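Local coordinates for protein mevalonate kinase, putative (PDB 2HFS) that probably catalyses the ATP-dependent phosphorylation of (R)-mevalonate to (R)-5-phosphomevalonate, a step of the mevalonate pathway that feeds isoprenoid and sterol biosynthesis, at residues P56-D61 / V91-D96; R64-G69 / L106-G111; D118-S123 / L141-G146; A199-V204 / S284-G289; D300-I305 / I319-V324. All coordinates share one frame; numbering follows the deposited sequence.

Contact 1: residues P56-D61 / V91-D96; sequences PGLQVD and VDLSGD
The two segments are joined by one main-chain hydrogen bond from G57 N to L93 O, short at 2.7 Å and nearly straight (172° at the hydrogen), with the donor tilted from the carbonyl plane. Just before it, P56 CA lies 3.3 Å from G95 O in a CA-H...O contact. The proline ring continues over the carbonyls of the turn, where P56 CB is 3.7 Å from S94 O. L93 supplies most of the apolar contact, against G57 and L58. Its CB rests against G57 CA at 3.7 Å, and CD1 reaches past the glycine to L58 CB at 3.9 Å; CG stands anti to the carbonyl carbon (chi1 -60°), turned onto the extended chain of 57-58. G57 has positive phi and offers bare backbone to this leucine. The turn that presents L93 O is held from within: D92 OD1 accepts from S94 N (3.0 Å), which makes an Asx turn, and also from S94 OG (2.7 Å) on the syn side of the carboxylate. The contact lies at the surface, with strand 58-62, helix 70-88 and strand 97-103 forming a beta-alpha-beta crossover between parallel neighbours; residues 91-96 are part of its return loop. Inward, L58 packs on L98, M100, H82 and F122, while L93 leans on L86 of helix 70-88 and Y130 of helix 114-130.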
# COMPACT_ATOMS: atom_id res chain seq x y z
N PRO A 56 -2.80 32.95 -1.08
CA PRO A 56 -1.73 32.22 -0.38
C PRO A 56 -2.12 30.78 -0.07
O PRO A 56 -3.33 30.45 -0.02
CB PRO A 56 -1.57 32.99 0.93
CG PRO A 56 -2.30 34.30 0.73
CD PRO A 56 -3.41 33.99 -0.22
N GLY A 57 -1.11 29.94 0.15
CA GLY A 57 -1.30 28.56 0.57
C GLY A 57 -1.76 27.57 -0.49
O GLY A 57 -1.76 27.85 -1.70
N LEU A 58 -2.14 26.39 -0.01
CA LEU A 58 -2.47 25.26 -0.86
C LEU A 58 -3.97 24.97 -0.76
O LEU A 58 -4.48 24.59 0.29
CB LEU A 58 -1.65 24.02 -0.43
CG LEU A 58 -1.83 22.71 -1.20
CD1 LEU A 58 -1.29 22.88 -2.63
CD2 LEU A 58 -1.15 21.55 -0.48
N GLN A 59 -4.66 25.15 -1.88
CA GLN A 59 -6.09 24.88 -1.93
C GLN A 59 -6.32 23.45 -2.41
O GLN A 59 -5.93 23.12 -3.53
CB GLN A 59 -6.80 25.85 -2.88
CG GLN A 59 -6.54 27.34 -2.61
CD GLN A 59 -6.70 27.73 -1.15
OE1 GLN A 59 -7.69 27.36 -0.50
NE2 GLN A 59 -5.73 28.48 -0.63
N VAL A 60 -6.93 22.60 -1.59
CA VAL A 60 -7.07 21.18 -1.95
C VAL A 60 -8.46 20.85 -2.43
O VAL A 60 -9.46 21.08 -1.72
CB VAL A 60 -6.69 20.21 -0.80
CG1 VAL A 60 -6.89 18.73 -1.24
CG2 VAL A 60 -5.27 20.41 -0.35
N ASP A 61 -8.49 20.27 -3.63
CA ASP A 61 -9.72 19.81 -4.25
C ASP A 61 -9.58 18.30 -4.41
O ASP A 61 -9.10 17.80 -5.42
CB ASP A 61 -9.93 20.55 -5.58
CG ASP A 61 -11.19 20.15 -6.31
OD1 ASP A 61 -12.12 19.51 -5.72
OD2 ASP A 61 -11.33 20.47 -7.52
N VAL A 91 9.38 24.90 -0.90
CA VAL A 91 8.34 25.60 -1.63
C VAL A 91 7.60 26.49 -0.63
O VAL A 91 7.23 26.05 0.47
CB VAL A 91 7.39 24.60 -2.31
CG1 VAL A 91 6.28 25.33 -3.00
CG2 VAL A 91 8.16 23.70 -3.27
N ASP A 92 7.41 27.75 -1.02
CA ASP A 92 6.88 28.82 -0.16
C ASP A 92 5.61 29.34 -0.80
O ASP A 92 5.65 29.91 -1.90
CB ASP A 92 7.90 29.95 -0.11
CG ASP A 92 7.53 31.05 0.89
OD1 ASP A 92 6.33 31.31 1.14
OD2 ASP A 92 8.40 31.73 1.46
N LEU A 93 4.49 29.17 -0.11
CA LEU A 93 3.19 29.53 -0.65
C LEU A 93 2.57 30.76 0.05
O LEU A 93 1.37 31.03 -0.07
CB LEU A 93 2.25 28.31 -0.61
CG LEU A 93 2.68 27.05 -1.42
CD1 LEU A 93 1.54 26.05 -1.52
CD2 LEU A 93 3.24 27.36 -2.82
N SER A 94 3.40 31.54 0.74
CA SER A 94 2.93 32.70 1.50
C SER A 94 2.46 33.89 0.64
O SER A 94 1.67 34.72 1.09
CB SER A 94 3.97 33.14 2.54
OG SER A 94 5.17 33.57 1.91
N GLY A 95 2.93 33.96 -0.61
CA GLY A 95 2.45 34.96 -1.57
C GLY A 95 1.39 34.37 -2.49
O GLY A 95 0.22 34.31 -2.12
N ASP A 96 1.81 33.95 -3.68
CA ASP A 96 0.95 33.17 -4.58
C ASP A 96 0.96 31.72 -4.13
O ASP A 96 2.02 31.16 -3.83
CB ASP A 96 1.46 33.22 -6.01
CG ASP A 96 1.44 34.60 -6.60
OD1 ASP A 96 0.70 35.46 -6.07
OD2 ASP A 96 2.14 34.90 -7.60

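Contact 2: residues R64-G69 / L106-G111; sequences RPAIPG and LVPSSG
P108 is the tight point between the two loops, its ring held against both R64 and A66. P108 CD comes within 3.4 Å of A66 CA, and P108 CG lies over one face of the R64 guanidinium, 3.4 Å from R64 NH1. The bend at chi3 (-69°) turns R64 NE out of the extended line of the chain, and the salt bridge from R64 NH2 to D62 helps fix the flat group beside the proline. Next to the ring, I67 N donates to P108 O (3.2 Å, 165° at the hydrogen), close to the carbonyl axis. V107 CG1 presses on P65 O at 3.2 Å, the carbonyl of the residue at the centre of an inverse gamma turn. Packing is looser on the solvent side, where the exposed P65 ring touches L106 O through CD but its CG is 4.2 Å from V107 CG2. On a separate flank, lined by W320, I67 crosses V107 at about a right angle, I67 CG2 to V107 CG1 3.9 Å, and I67 CD1 reaches S109 OG. Residues 106-111 lead toward helix 114-130, and the PSSG sequence from P108 is consistent with the start of the glycine-rich phosphate-binding loop of GHMP kinases; the loop 64-69, running up to helix 70-88, packs against it.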
# COMPACT_ATOMS: atom_id res chain seq x y z
N ARG A 64 -10.61 12.07 -5.05
CA ARG A 64 -10.40 10.62 -5.01
C ARG A 64 -11.68 9.85 -4.64
O ARG A 64 -12.49 10.34 -3.83
CB ARG A 64 -9.29 10.27 -4.00
CG ARG A 64 -7.97 10.91 -4.29
CD ARG A 64 -6.96 10.66 -3.20
NE ARG A 64 -7.27 11.34 -1.95
CZ ARG A 64 -6.76 11.00 -0.78
NH1 ARG A 64 -5.92 9.96 -0.71
NH2 ARG A 64 -7.08 11.69 0.32
N PRO A 65 -11.88 8.67 -5.24
CA PRO A 65 -13.01 7.84 -4.92
C PRO A 65 -12.83 7.08 -3.61
O PRO A 65 -12.93 5.85 -3.58
CB PRO A 65 -13.09 6.87 -6.12
CG PRO A 65 -11.68 6.73 -6.59
CD PRO A 65 -11.03 8.08 -6.30
N ALA A 66 -12.57 7.82 -2.54
CA ALA A 66 -12.35 7.23 -1.24
C ALA A 66 -13.64 6.64 -0.66
O ALA A 66 -14.75 7.07 -1.00
CB ALA A 66 -11.75 8.27 -0.29
N ILE A 67 -13.50 5.61 0.17
CA ILE A 67 -14.68 5.07 0.89
C ILE A 67 -15.32 6.17 1.74
O ILE A 67 -14.64 7.14 2.08
CB ILE A 67 -14.28 3.85 1.77
CG1 ILE A 67 -13.17 4.22 2.76
CG2 ILE A 67 -13.84 2.69 0.90
CD1 ILE A 67 -13.13 3.32 3.96
N PRO A 68 -16.60 6.01 2.11
CA PRO A 68 -17.30 7.05 2.86
C PRO A 68 -16.61 7.43 4.17
O PRO A 68 -16.28 6.56 4.98
CB PRO A 68 -18.66 6.42 3.14
CG PRO A 68 -18.86 5.45 2.04
CD PRO A 68 -17.48 4.87 1.81
N GLY A 69 -16.41 8.74 4.34
CA GLY A 69 -15.80 9.30 5.56
C GLY A 69 -14.28 9.34 5.62
O GLY A 69 -13.71 10.03 6.49
N LEU A 106 -7.43 4.91 -7.83
CA LEU A 106 -7.21 4.27 -6.51
C LEU A 106 -8.26 4.69 -5.49
O LEU A 106 -8.56 5.86 -5.37
CB LEU A 106 -5.82 4.59 -5.97
CG LEU A 106 -5.35 3.85 -4.70
CD1 LEU A 106 -5.28 2.38 -4.97
CD2 LEU A 106 -3.98 4.39 -4.24
N VAL A 107 -8.77 3.72 -4.72
CA VAL A 107 -9.76 4.00 -3.67
C VAL A 107 -9.09 4.08 -2.28
O VAL A 107 -8.77 3.05 -1.70
CB VAL A 107 -10.89 2.90 -3.65
CG1 VAL A 107 -11.85 3.05 -2.41
CG2 VAL A 107 -11.66 2.89 -4.96
N PRO A 108 -8.88 5.28 -1.75
CA PRO A 108 -8.32 5.39 -0.40
C PRO A 108 -9.19 4.69 0.62
O PRO A 108 -10.42 4.88 0.63
CB PRO A 108 -8.28 6.90 -0.14
CG PRO A 108 -8.18 7.50 -1.51
CD PRO A 108 -9.15 6.61 -2.32
N SER A 109 -8.54 3.85 1.41
CA SER A 109 -9.14 3.02 2.45
C SER A 109 -7.95 2.51 3.25
O SER A 109 -6.86 2.38 2.71
CB SER A 109 -9.89 1.85 1.81
OG SER A 109 -10.62 1.10 2.76
N SER A 110 -8.15 2.21 4.53
CA SER A 110 -7.09 1.66 5.35
C SER A 110 -6.46 0.39 4.73
O SER A 110 -7.17 -0.51 4.30
CB SER A 110 -7.62 1.37 6.77
OG SER A 110 -6.63 0.79 7.57
N GLY A 111 -5.13 0.37 4.66
CA GLY A 111 -4.38 -0.81 4.20
C GLY A 111 -3.80 -0.75 2.78
O GLY A 111 -2.89 -1.52 2.42

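Contact 3: residues D118-S123 / L141-G146; sequences DVVAFS and LSAFVG
V119, the first residue of 118-123 to meet the other helix, sends its two methyls to different places. CG2 lies 3.4 Å from A143 O and 3.8 Å from A143 CB, whereas CG1 settles on the main chain of G146, 4.1 Å from its C atom, where the glycine has no side chain to intervene. Next, V120 pushes CG2 against A143 CB at 3.4 Å, tighter than usual for two carbons; its side chain also reaches A162 and T163 of helix 157-164. The small residues S142, A143 and G146 let the helix axes approach to 8.4 Å at 132° between their directions, so helices 114-130 and 136-146, consecutive in the GHMP kinase N-terminal fold, run roughly antiparallel but well splayed. The F122 ring meets that of H82, and one helical turn after V119 comes S123. Its OG sits beside its own backbone N (chi1 -66°) and donates to V119 O at 2.9 Å. That carbonyl also takes S123 N, the two donors arriving from opposite faces of its plane. S123 OG thus both donates and accepts, while S142 OG donates to it at 2.8 Å, with V85 of helix 70-88 packed beside the two serines.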
# COMPACT_ATOMS: atom_id res chain seq x y z
N ASP A 118 -0.76 9.54 -2.13
CA ASP A 118 -1.02 10.99 -2.03
C ASP A 118 0.29 11.78 -2.04
O ASP A 118 0.51 12.59 -2.97
CB ASP A 118 -1.85 11.26 -0.77
CG ASP A 118 -2.23 12.73 -0.56
OD1 ASP A 118 -1.86 13.61 -1.37
OD2 ASP A 118 -2.93 13.08 0.40
N VAL A 119 1.16 11.55 -1.06
CA VAL A 119 2.40 12.34 -0.98
C VAL A 119 3.35 12.04 -2.15
O VAL A 119 4.09 12.92 -2.55
CB VAL A 119 3.16 12.28 0.39
CG1 VAL A 119 2.37 13.05 1.46
CG2 VAL A 119 3.44 10.84 0.85
N VAL A 120 3.28 10.83 -2.71
CA VAL A 120 4.12 10.55 -3.88
C VAL A 120 3.65 11.39 -5.06
O VAL A 120 4.45 12.12 -5.67
CB VAL A 120 4.17 9.05 -4.23
CG1 VAL A 120 4.75 8.82 -5.62
CG2 VAL A 120 5.00 8.28 -3.17
N ALA A 121 2.35 11.33 -5.37
CA ALA A 121 1.80 12.08 -6.50
C ALA A 121 2.10 13.58 -6.36
O ALA A 121 2.52 14.23 -7.33
CB ALA A 121 0.29 11.83 -6.60
N PHE A 122 1.91 14.09 -5.15
CA PHE A 122 2.19 15.49 -4.81
C PHE A 122 3.66 15.88 -5.07
O PHE A 122 3.92 16.90 -5.71
CB PHE A 122 1.80 15.73 -3.34
CG PHE A 122 1.86 17.18 -2.90
CD1 PHE A 122 1.54 18.21 -3.77
CD2 PHE A 122 2.25 17.49 -1.59
CE1 PHE A 122 1.59 19.57 -3.33
CE2 PHE A 122 2.30 18.82 -1.15
CZ PHE A 122 1.97 19.86 -2.01
N SER A 123 4.60 15.08 -4.56
CA SER A 123 6.02 15.29 -4.77
C SER A 123 6.38 15.35 -6.24
O SER A 123 7.15 16.20 -6.67
CB SER A 123 6.82 14.20 -4.07
OG SER A 123 6.65 14.31 -2.66
N LEU A 141 12.04 9.83 -0.91
CA LEU A 141 12.40 10.56 0.30
C LEU A 141 11.42 11.65 0.65
O LEU A 141 11.10 11.86 1.83
CB LEU A 141 13.79 11.20 0.15
CG LEU A 141 14.29 11.78 1.48
CD1 LEU A 141 14.78 10.64 2.35
CD2 LEU A 141 15.38 12.79 1.22
N SER A 142 10.96 12.37 -0.36
CA SER A 142 9.99 13.43 -0.16
C SER A 142 8.70 12.81 0.39
O SER A 142 8.12 13.34 1.34
CB SER A 142 9.73 14.17 -1.47
OG SER A 142 8.90 15.29 -1.26
N ALA A 143 8.28 11.69 -0.21
CA ALA A 143 7.08 10.97 0.24
C ALA A 143 7.30 10.50 1.67
O ALA A 143 6.44 10.68 2.53
CB ALA A 143 6.78 9.80 -0.68
N PHE A 144 8.48 9.97 1.94
CA PHE A 144 8.79 9.46 3.28
C PHE A 144 8.66 10.57 4.33
O PHE A 144 8.14 10.34 5.43
CB PHE A 144 10.18 8.84 3.33
CG PHE A 144 10.51 8.22 4.66
CD1 PHE A 144 10.03 6.97 5.00
CD2 PHE A 144 11.27 8.91 5.59
CE1 PHE A 144 10.31 6.40 6.23
CE2 PHE A 144 11.55 8.36 6.83
CZ PHE A 144 11.08 7.10 7.15
N VAL A 145 9.14 11.76 3.98
CA VAL A 145 9.09 12.88 4.92
C VAL A 145 7.62 13.23 5.14
O VAL A 145 7.18 13.42 6.27
CB VAL A 145 9.91 14.10 4.38
CG1 VAL A 145 9.47 15.41 5.03
CG2 VAL A 145 11.42 13.86 4.55
N GLY A 146 6.86 13.26 4.05
CA GLY A 146 5.48 13.71 4.12
C GLY A 146 4.60 12.72 4.86
O GLY A 146 3.67 13.13 5.57

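Contact 4: residues A199-V204 / S284-G289; sequences ASTAKV and SGTGRG
The polar link is made by T201 and T286, whose OG1 atoms are 2.7 Å apart in a hydrogen bond that either hydroxyl could donate. T286 OG1 is anti to the carbonyl carbon (chi1 -66°) where it meets T201. Nearby, S200 caps helix 201-214, its OG accepting a weak bond from K203 N. The apolar contacts centre on T286 and V204. T286 CG2, anti to the backbone N, meets V204 CG2 at 3.7 Å and A199 CB at 3.8 Å. V204 and R288 run alongside in opposing directions: V204 CG2 lies 3.7 Å from R288 CD, while V204 CG1 sits 3.8 Å above one face of the R288 guanidinium, offset toward its rim. Apart from these pairs, the A199 methyl closely approaches a backbone carbonyl, CB to G287 O 3.2 Å. Among charges, K203 NZ and R288 NH1 are only 4.2 Å apart. D207 probably eases this repulsion, since it forms a salt bridge with R288 NH1 and a long, weak ion pair with K203; R288 NH2 bonds D260 O. The SGTGRG sequence matches the C-terminal glycine-rich motif of GHMP kinases. It links antiparallel strands 280-284 and 291-296 and lies against the N-terminal end of helix 201-214; T286 O accepts a hydrogen bond from H28 NE2, and H28 also touches V204.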
# COMPACT_ATOMS: atom_id res chain seq x y z
N ALA A 199 -7.65 -0.52 12.06
CA ALA A 199 -6.73 -1.13 13.01
C ALA A 199 -5.53 -0.21 13.24
O ALA A 199 -5.13 0.51 12.33
CB ALA A 199 -6.28 -2.48 12.49
N SER A 200 -4.98 -0.24 14.45
CA SER A 200 -3.78 0.52 14.81
C SER A 200 -2.52 -0.33 14.66
O SER A 200 -2.23 -1.19 15.50
CB SER A 200 -3.87 1.06 16.23
OG SER A 200 -2.63 1.64 16.63
N THR A 201 -1.78 -0.08 13.59
CA THR A 201 -0.51 -0.77 13.33
C THR A 201 0.35 -0.89 14.58
O THR A 201 0.70 -2.00 15.00
CB THR A 201 0.26 -0.06 12.20
OG1 THR A 201 -0.55 -0.05 11.02
CG2 THR A 201 1.48 -0.87 11.77
N ALA A 202 0.68 0.26 15.18
CA ALA A 202 1.49 0.31 16.40
C ALA A 202 0.97 -0.62 17.51
O ALA A 202 1.75 -1.36 18.11
CB ALA A 202 1.61 1.75 16.91
N LYS A 203 -0.34 -0.59 17.75
CA LYS A 203 -0.98 -1.43 18.78
C LYS A 203 -0.92 -2.94 18.50
O LYS A 203 -0.68 -3.75 19.40
CB LYS A 203 -2.43 -1.00 18.99
CG LYS A 203 -3.27 -2.02 19.72
CD LYS A 203 -4.56 -1.42 20.28
CE LYS A 203 -5.18 -2.35 21.32
NZ LYS A 203 -5.16 -3.78 20.88
N VAL A 204 -1.15 -3.33 17.25
CA VAL A 204 -1.12 -4.74 16.86
C VAL A 204 0.32 -5.25 16.87
O VAL A 204 0.61 -6.34 17.39
CB VAL A 204 -1.79 -4.94 15.46
CG1 VAL A 204 -1.70 -6.38 15.03
CG2 VAL A 204 -3.26 -4.48 15.48
N SER A 284 -4.05 -8.68 4.50
CA SER A 284 -2.92 -7.92 3.96
C SER A 284 -2.65 -6.73 4.86
O SER A 284 -3.50 -5.85 4.98
CB SER A 284 -3.23 -7.43 2.55
OG SER A 284 -2.15 -6.63 2.06
N GLY A 285 -1.48 -6.71 5.49
CA GLY A 285 -1.08 -5.56 6.29
C GLY A 285 -1.30 -5.81 7.77
O GLY A 285 -0.99 -6.89 8.27
N THR A 286 -1.85 -4.81 8.45
CA THR A 286 -1.94 -4.82 9.92
C THR A 286 -2.80 -5.97 10.44
O THR A 286 -2.48 -6.55 11.47
CB THR A 286 -2.48 -3.46 10.42
OG1 THR A 286 -1.53 -2.45 10.12
CG2 THR A 286 -2.61 -3.42 11.96
N GLY A 287 -3.87 -6.28 9.72
CA GLY A 287 -4.83 -7.28 10.15
C GLY A 287 -5.79 -6.72 11.18
O GLY A 287 -5.77 -5.51 11.47
N ARG A 288 -6.61 -7.60 11.76
CA ARG A 288 -7.64 -7.25 12.76
C ARG A 288 -8.58 -6.17 12.20
O ARG A 288 -8.99 -5.25 12.91
CB ARG A 288 -7.01 -6.78 14.09
CG ARG A 288 -5.99 -7.76 14.70
CD ARG A 288 -5.57 -7.36 16.11
NE ARG A 288 -4.85 -8.42 16.81
CZ ARG A 288 -4.09 -8.23 17.89
NH1 ARG A 288 -3.94 -7.00 18.39
NH2 ARG A 288 -3.47 -9.25 18.47
N GLY A 289 -8.87 -6.28 10.91
CA GLY A 289 -9.57 -5.24 10.18
C GLY A 289 -8.84 -4.98 8.88
O GLY A 289 -8.09 -5.83 8.39

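Contact 5: residues D300-I305 / I319-V324; sequences DQRDAI and IWRYTV
Helix 300-305 runs almost antiparallel to strand 319-324, at 161° with the axes 10.1 Å apart, and their CA atoms come nearest at R302 and R321. Long side chains therefore fill the gap. The R302 guanidinium lays one face on R321 CB, which stands 3.6 Å above its centre; the bend at chi3 (65°) turns R302 NE off the line of the chain. At the edge of the group, T323 CG2 is 3.3 Å from R302 NH1. That same nitrogen lies 2.7 Å from Y322 O, at an angle too poor for a hydrogen bond, and makes a weak one to L190 O instead. R321 extends back toward the helix, its guanidinium turned 82° from that of R302. D303 OD1 and R321 NH1 are modelled as a salt bridge, but so close that its exact geometry is doubtful. A water accepts firmly from R302 NE at 2.7 Å; its second bond, from R321 NH1, shares the doubt over that atom. Strand 318-324 is outermost in the antiparallel sheet of the C-terminal half, paired with strand 188-194, and helix 299-312 packs on this sheet through R302 on V191 and I319 on V306 and L309. Beyond the strand, T323 bonds S42 and E43 of strand 36-52.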
# COMPACT_ATOMS: atom_id res chain seq x y z
N ASP A 300 -11.29 -13.43 -15.91
CA ASP A 300 -12.59 -14.09 -15.86
C ASP A 300 -12.89 -14.71 -14.48
O ASP A 300 -13.99 -14.55 -13.94
CB ASP A 300 -12.70 -15.16 -16.96
CG ASP A 300 -14.09 -15.79 -17.05
OD1 ASP A 300 -15.10 -15.10 -16.73
OD2 ASP A 300 -14.28 -16.97 -17.42
N GLN A 301 -11.91 -15.40 -13.92
CA GLN A 301 -12.06 -16.06 -12.63
C GLN A 301 -12.17 -15.05 -11.50
O GLN A 301 -12.74 -15.35 -10.46
CB GLN A 301 -10.93 -17.07 -12.39
CG GLN A 301 -10.98 -18.26 -13.37
CD GLN A 301 -9.82 -19.23 -13.21
OE1 GLN A 301 -9.52 -19.68 -12.10
NE2 GLN A 301 -9.18 -19.56 -14.32
N ARG A 302 -11.62 -13.85 -11.73
CA ARG A 302 -11.79 -12.71 -10.82
C ARG A 302 -13.27 -12.29 -10.75
O ARG A 302 -13.80 -12.03 -9.66
CB ARG A 302 -10.88 -11.55 -11.26
CG ARG A 302 -10.80 -10.35 -10.31
CD ARG A 302 -9.55 -9.49 -10.47
NE ARG A 302 -9.50 -8.81 -11.77
CZ ARG A 302 -8.67 -7.82 -12.08
NH1 ARG A 302 -7.80 -7.35 -11.19
NH2 ARG A 302 -8.70 -7.28 -13.30
N ASP A 303 -13.93 -12.26 -11.91
CA ASP A 303 -15.37 -11.98 -12.01
C ASP A 303 -16.21 -12.93 -11.16
O ASP A 303 -17.24 -12.54 -10.61
CB ASP A 303 -15.85 -12.08 -13.46
CG ASP A 303 -15.28 -11.00 -14.35
OD1 ASP A 303 -14.97 -9.90 -13.84
OD2 ASP A 303 -15.11 -11.15 -15.58
N ALA A 304 -15.77 -14.18 -11.08
CA ALA A 304 -16.43 -15.18 -10.26
C ALA A 304 -16.21 -14.89 -8.77
O ALA A 304 -17.14 -15.00 -7.96
CB ALA A 304 -15.95 -16.60 -10.61
N ILE A 305 -14.99 -14.52 -8.41
CA ILE A 305 -14.70 -14.19 -7.01
C ILE A 305 -15.48 -12.94 -6.56
O ILE A 305 -16.07 -12.95 -5.48
CB ILE A 305 -13.19 -14.05 -6.76
CG1 ILE A 305 -12.47 -15.35 -7.13
CG2 ILE A 305 -12.94 -13.64 -5.29
CD1 ILE A 305 -11.04 -15.18 -7.50
N ILE A 319 -15.20 -4.04 -2.42
CA ILE A 319 -14.50 -4.99 -3.27
C ILE A 319 -13.90 -4.26 -4.46
O ILE A 319 -14.59 -3.52 -5.16
CB ILE A 319 -15.43 -6.15 -3.75
CG1 ILE A 319 -16.15 -6.79 -2.56
CG2 ILE A 319 -14.61 -7.18 -4.54
CD1 ILE A 319 -17.44 -7.62 -2.93
N TRP A 320 -12.61 -4.49 -4.67
CA TRP A 320 -11.88 -3.81 -5.71
C TRP A 320 -11.14 -4.83 -6.57
O TRP A 320 -10.70 -5.88 -6.08
CB TRP A 320 -10.88 -2.82 -5.09
CG TRP A 320 -11.54 -1.84 -4.15
CD1 TRP A 320 -12.54 -0.94 -4.45
CD2 TRP A 320 -11.25 -1.67 -2.75
NE1 TRP A 320 -12.88 -0.22 -3.32
CE2 TRP A 320 -12.11 -0.65 -2.26
CE3 TRP A 320 -10.36 -2.29 -1.85
CZ2 TRP A 320 -12.08 -0.22 -0.93
CZ3 TRP A 320 -10.34 -1.86 -0.53
CH2 TRP A 320 -11.19 -0.84 -0.07
N ARG A 321 -11.07 -4.55 -7.87
CA ARG A 321 -10.24 -5.33 -8.78
C ARG A 321 -8.99 -4.51 -9.00
O ARG A 321 -9.04 -3.44 -9.59
CB ARG A 321 -10.93 -5.56 -10.12
CG ARG A 321 -12.27 -6.24 -10.01
CD ARG A 321 -13.03 -6.29 -11.33
NE ARG A 321 -14.44 -6.60 -11.12
CZ ARG A 321 -15.01 -7.73 -11.51
NH1 ARG A 321 -14.29 -8.66 -12.11
NH2 ARG A 321 -16.31 -7.94 -11.29
N TYR A 322 -7.87 -5.01 -8.50
CA TYR A 322 -6.61 -4.32 -8.67
C TYR A 322 -5.66 -5.25 -9.41
O TYR A 322 -5.88 -6.46 -9.46
CB TYR A 322 -6.04 -3.90 -7.31
CG TYR A 322 -6.77 -2.72 -6.63
CD1 TYR A 322 -6.78 -2.58 -5.24
CD2 TYR A 322 -7.42 -1.75 -7.40
CE1 TYR A 322 -7.43 -1.48 -4.62
CE2 TYR A 322 -8.07 -0.66 -6.79
CZ TYR A 322 -8.06 -0.53 -5.40
OH TYR A 322 -8.68 0.55 -4.80
N THR A 323 -4.61 -4.71 -10.01
CA THR A 323 -3.62 -5.55 -10.71
C THR A 323 -2.19 -5.14 -10.42
O THR A 323 -1.89 -3.98 -10.11
CB THR A 323 -3.81 -5.55 -12.25
OG1 THR A 323 -3.57 -4.24 -12.76
CG2 THR A 323 -5.25 -5.87 -12.68
N VAL A 324 -1.29 -6.12 -10.51
CA VAL A 324 0.12 -5.86 -10.50
C VAL A 324 0.68 -6.12 -11.89
O VAL A 324 0.45 -7.17 -12.50
CB VAL A 324 0.86 -6.69 -9.46
CG1 VAL A 324 2.34 -6.31 -9.45
CG2 VAL A 324 0.23 -6.51 -8.09
O HOH W 1 -11.63 -8.87 -13.45

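How the contacts relate
Contact 3 is fully buried, contact 1 lies at the surface, and contacts 2, 4 and 5 are partly buried. Methyls and a serine relay join the helices of contact 3, a lone backbone bond and a leucine serve contact 1, and an arginine takes part in each of contacts 2, 4 and 5, beside a proline, a valine and a second arginine respectively. L58 CD2 touches F122 CZ (3.9 Å), carrying contact 1 into the helix of contact 3. Contacts 1 and 2 share the crossover containing helix 70-88, their segments adjoining and alternating along the chain. A probable hydrogen bond between V107 N and Y322 OH (3.2 Å) ties contact 2 to contact 5. Contact 4 touches none of the others, although its nearest atoms are about 5 Å from contact 2.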